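TRNA (cytosine(72)-C(5))-methyltransferase (Pyrococcus horikoshii, PDB 5ZVE) methylates the C5 position of cytosine 72 in several tRNAs, using S-adenosyl-L-methionine as the methyl donor. Local coordinates at residues P32-Y37 and F73-P78. Residues are numbered along the deposited sequence; the frame is centred on the assembly and turned at random.
Sequences PVEHYY and FVREGP
R75 and E34 run side by side and point the same way, E34 laying its CG over one face of the guanidinium, toward the rim, 3.9 Å from R75 CZ. The carboxylate is turned 41° from the guanidinium plane, and E34 OE2 stands 3.6 Å from R75 NH2, well out of that plane, so the salt bridge is one of charge alone; the firmer partner of E34 is R282, which forms a salt bridge with OE1. With CG anti to its backbone N (chi1 173°), R75 sets out past V33 O, and bends at chi2 and chi3 bring the guanidinium to P32 O. Its NH2 donates to P32 O at 2.7 Å, in the plane of the carbonyl, with NE adding a weak second bond, while E31 supplies NH2 with another negative partner. With an alanine here, P32 O would probably be left without its guanidinium donors, E31 without this positive partner, and E34 to R282. Strands 35-40 and 70-74 are antiparallel neighbours in the ferredoxin-like domain, in a sheet that strand 179-181 extends beyond 35-40. Y36 and F73 form the hydrogen-bonded pair, and just past the strand ends R75 N adds one more backbone bond, to E34 O. The F73 ring turns its edge to Y36 O, CD1 lying 3.4 Å from that oxygen. F73 CD1 also sits obliquely to the Y36 ring, 4.3 Å from its CD2; the opposite face carries H35 and V74, the H35 ring stacking on Y72.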
loop_
_atom_site.group_PDB
_atom_site.type_symbol
_atom_site.label_atom_id
_atom_site.label_comp_id
_atom_site.label_asym_id
_atom_site.label_seq_id
_atom_site.Cartn_x
_atom_site.Cartn_y
_atom_site.Cartn_z
ATOM N N PRO A 32 7.483 1.256 -9.765
ATOM C CA PRO A 32 6.064 1.164 -9.404
ATOM C C PRO A 32 5.505 -0.203 -9.776
ATOM O O PRO A 32 6.096 -0.892 -10.610
ATOM C CB PRO A 32 5.406 2.275 -10.234
ATOM C CG PRO A 32 6.537 3.164 -10.676
ATOM C CD PRO A 32 7.726 2.273 -10.799
ATOM N N VAL A 33 4.389 -0.589 -9.170
ATOM C CA VAL A 33 3.794 -1.881 -9.479
ATOM C C VAL A 33 3.446 -1.922 -10.961
ATOM O O VAL A 33 3.074 -0.901 -11.552
ATOM C CB VAL A 33 2.544 -2.170 -8.618
ATOM C CG1 VAL A 33 2.920 -2.180 -7.134
ATOM C CG2 VAL A 33 1.439 -1.163 -8.892
ATOM N N GLU A 34 3.625 -3.091 -11.569
ATOM C CA GLU A 34 3.349 -3.264 -12.990
ATOM C C GLU A 34 1.846 -3.273 -13.239
ATOM O O GLU A 34 1.373 -2.794 -14.273
ATOM C CB GLU A 34 3.987 -4.557 -13.511
ATOM C CG GLU A 34 5.516 -4.570 -13.486
ATOM C CD GLU A 34 6.110 -4.829 -12.102
ATOM O OE1 GLU A 34 5.350 -4.977 -11.123
ATOM O OE2 GLU A 34 7.352 -4.891 -11.997
ATOM N N HIS A 35 1.104 -3.832 -12.287
ATOM C CA HIS A 35 -0.353 -3.859 -12.351
ATOM C C HIS A 35 -0.938 -3.013 -11.227
ATOM O O HIS A 35 -0.831 -3.363 -10.045
ATOM C CB HIS A 35 -0.886 -5.291 -12.269
ATOM C CG HIS A 35 -0.654 -6.100 -13.509
ATOM N ND1 HIS A 35 -1.111 -7.390 -13.652
ATOM C CD2 HIS A 35 0.005 -5.803 -14.657
ATOM C CE1 HIS A 35 -0.761 -7.852 -14.842
ATOM N NE2 HIS A 35 -0.081 -6.910 -15.468
ATOM N N TYR A 36 -1.561 -1.902 -11.597
ATOM C CA TYR A 36 -2.085 -0.958 -10.618
ATOM C C TYR A 36 -3.554 -1.250 -10.347
ATOM O O TYR A 36 -4.417 -1.002 -11.201
ATOM C CB TYR A 36 -1.900 0.479 -11.109
ATOM C CG TYR A 36 -2.278 1.530 -10.094
ATOM C CD1 TYR A 36 -1.590 1.639 -8.890
ATOM C CD2 TYR A 36 -3.318 2.414 -10.336
ATOM C CE1 TYR A 36 -1.928 2.602 -7.959
ATOM C CE2 TYR A 36 -3.666 3.380 -9.408
ATOM C CZ TYR A 36 -2.968 3.468 -8.224
ATOM O OH TYR A 36 -3.313 4.428 -7.303
ATOM N N TYR A 37 -3.831 -1.777 -9.157
ATOM C CA TYR A 37 -5.158 -2.299 -8.828
ATOM C C TYR A 37 -6.047 -1.274 -8.122
ATOM O O TYR A 37 -5.569 -0.393 -7.406
ATOM C CB TYR A 37 -5.037 -3.546 -7.949
ATOM C CG TYR A 37 -4.902 -4.849 -8.708
ATOM C CD1 TYR A 37 -3.657 -5.321 -9.108
ATOM C CD2 TYR A 37 -6.021 -5.611 -9.018
ATOM C CE1 TYR A 37 -3.532 -6.515 -9.802
ATOM C CE2 TYR A 37 -5.905 -6.807 -9.711
ATOM C CZ TYR A 37 -4.661 -7.254 -10.097
ATOM O OH TYR A 37 -4.548 -8.440 -10.786
ATOM N N PHE A 73 -4.777 -1.547 -13.868
ATOM C CA PHE A 73 -4.281 -0.838 -15.032
ATOM C C PHE A 73 -2.836 -1.228 -15.268
ATOM O O PHE A 73 -2.063 -1.380 -14.321
ATOM C CB PHE A 73 -4.403 0.676 -14.848
ATOM C CG PHE A 73 -5.793 1.137 -14.512
ATOM C CD1 PHE A 73 -6.249 1.124 -13.205
ATOM C CD2 PHE A 73 -6.648 1.580 -15.512
ATOM C CE1 PHE A 73 -7.529 1.546 -12.899
ATOM C CE2 PHE A 73 -7.926 2.004 -15.213
ATOM C CZ PHE A 73 -8.371 1.985 -13.904
ATOM N N VAL A 74 -2.477 -1.422 -16.528
ATOM C CA VAL A 74 -1.117 -1.811 -16.847
ATOM C C VAL A 74 -0.230 -0.569 -16.817
ATOM O O VAL A 74 -0.574 0.477 -17.374
ATOM C CB VAL A 74 -1.026 -2.506 -18.218
ATOM C CG1 VAL A 74 0.416 -2.847 -18.543
ATOM C CG2 VAL A 74 -1.878 -3.773 -18.223
ATOM N N ARG A 75 0.923 -0.705 -16.178
ATOM C CA ARG A 75 1.866 0.392 -16.026
ATOM C C ARG A 75 2.621 0.659 -17.328
ATOM O O ARG A 75 2.873 -0.257 -18.105
ATOM C CB ARG A 75 2.834 0.068 -14.887
ATOM C CG ARG A 75 3.977 1.039 -14.715
ATOM C CD ARG A 75 5.279 0.360 -15.082
ATOM N NE ARG A 75 5.981 -0.150 -13.917
ATOM C CZ ARG A 75 6.984 -1.023 -13.966
ATOM N NH1 ARG A 75 7.393 -1.505 -15.129
ATOM N NH2 ARG A 75 7.575 -1.411 -12.844
ATOM N N GLU A 76 2.969 1.920 -17.564
ATOM C CA GLU A 76 3.764 2.296 -18.727
ATOM C C GLU A 76 5.177 2.685 -18.294
ATOM O O GLU A 76 5.360 3.377 -17.294
ATOM C CB GLU A 76 3.100 3.453 -19.476
ATOM C CG GLU A 76 1.729 3.098 -20.047
ATOM C CD GLU A 76 1.014 4.292 -20.656
ATOM O OE1 GLU A 76 1.571 5.408 -20.624
ATOM O OE2 GLU A 76 -0.117 4.113 -21.156
ATOM N N GLY A 77 6.173 2.221 -19.040
ATOM C CA GLY A 77 7.561 2.543 -18.750
ATOM C C GLY A 77 8.434 1.311 -18.572
ATOM O O GLY A 77 7.928 0.183 -18.569
ATOM N N PRO A 78 9.749 1.512 -18.386
ATOM C CA PRO A 78 10.414 2.811 -18.234
ATOM C C PRO A 78 10.545 3.576 -19.546
ATOM O O PRO A 78 10.890 3.000 -20.577
ATOM C CB PRO A 78 11.793 2.433 -17.686
ATOM C CG PRO A 78 12.035 1.065 -18.219
ATOM C CD PRO A 78 10.693 0.389 -18.240
#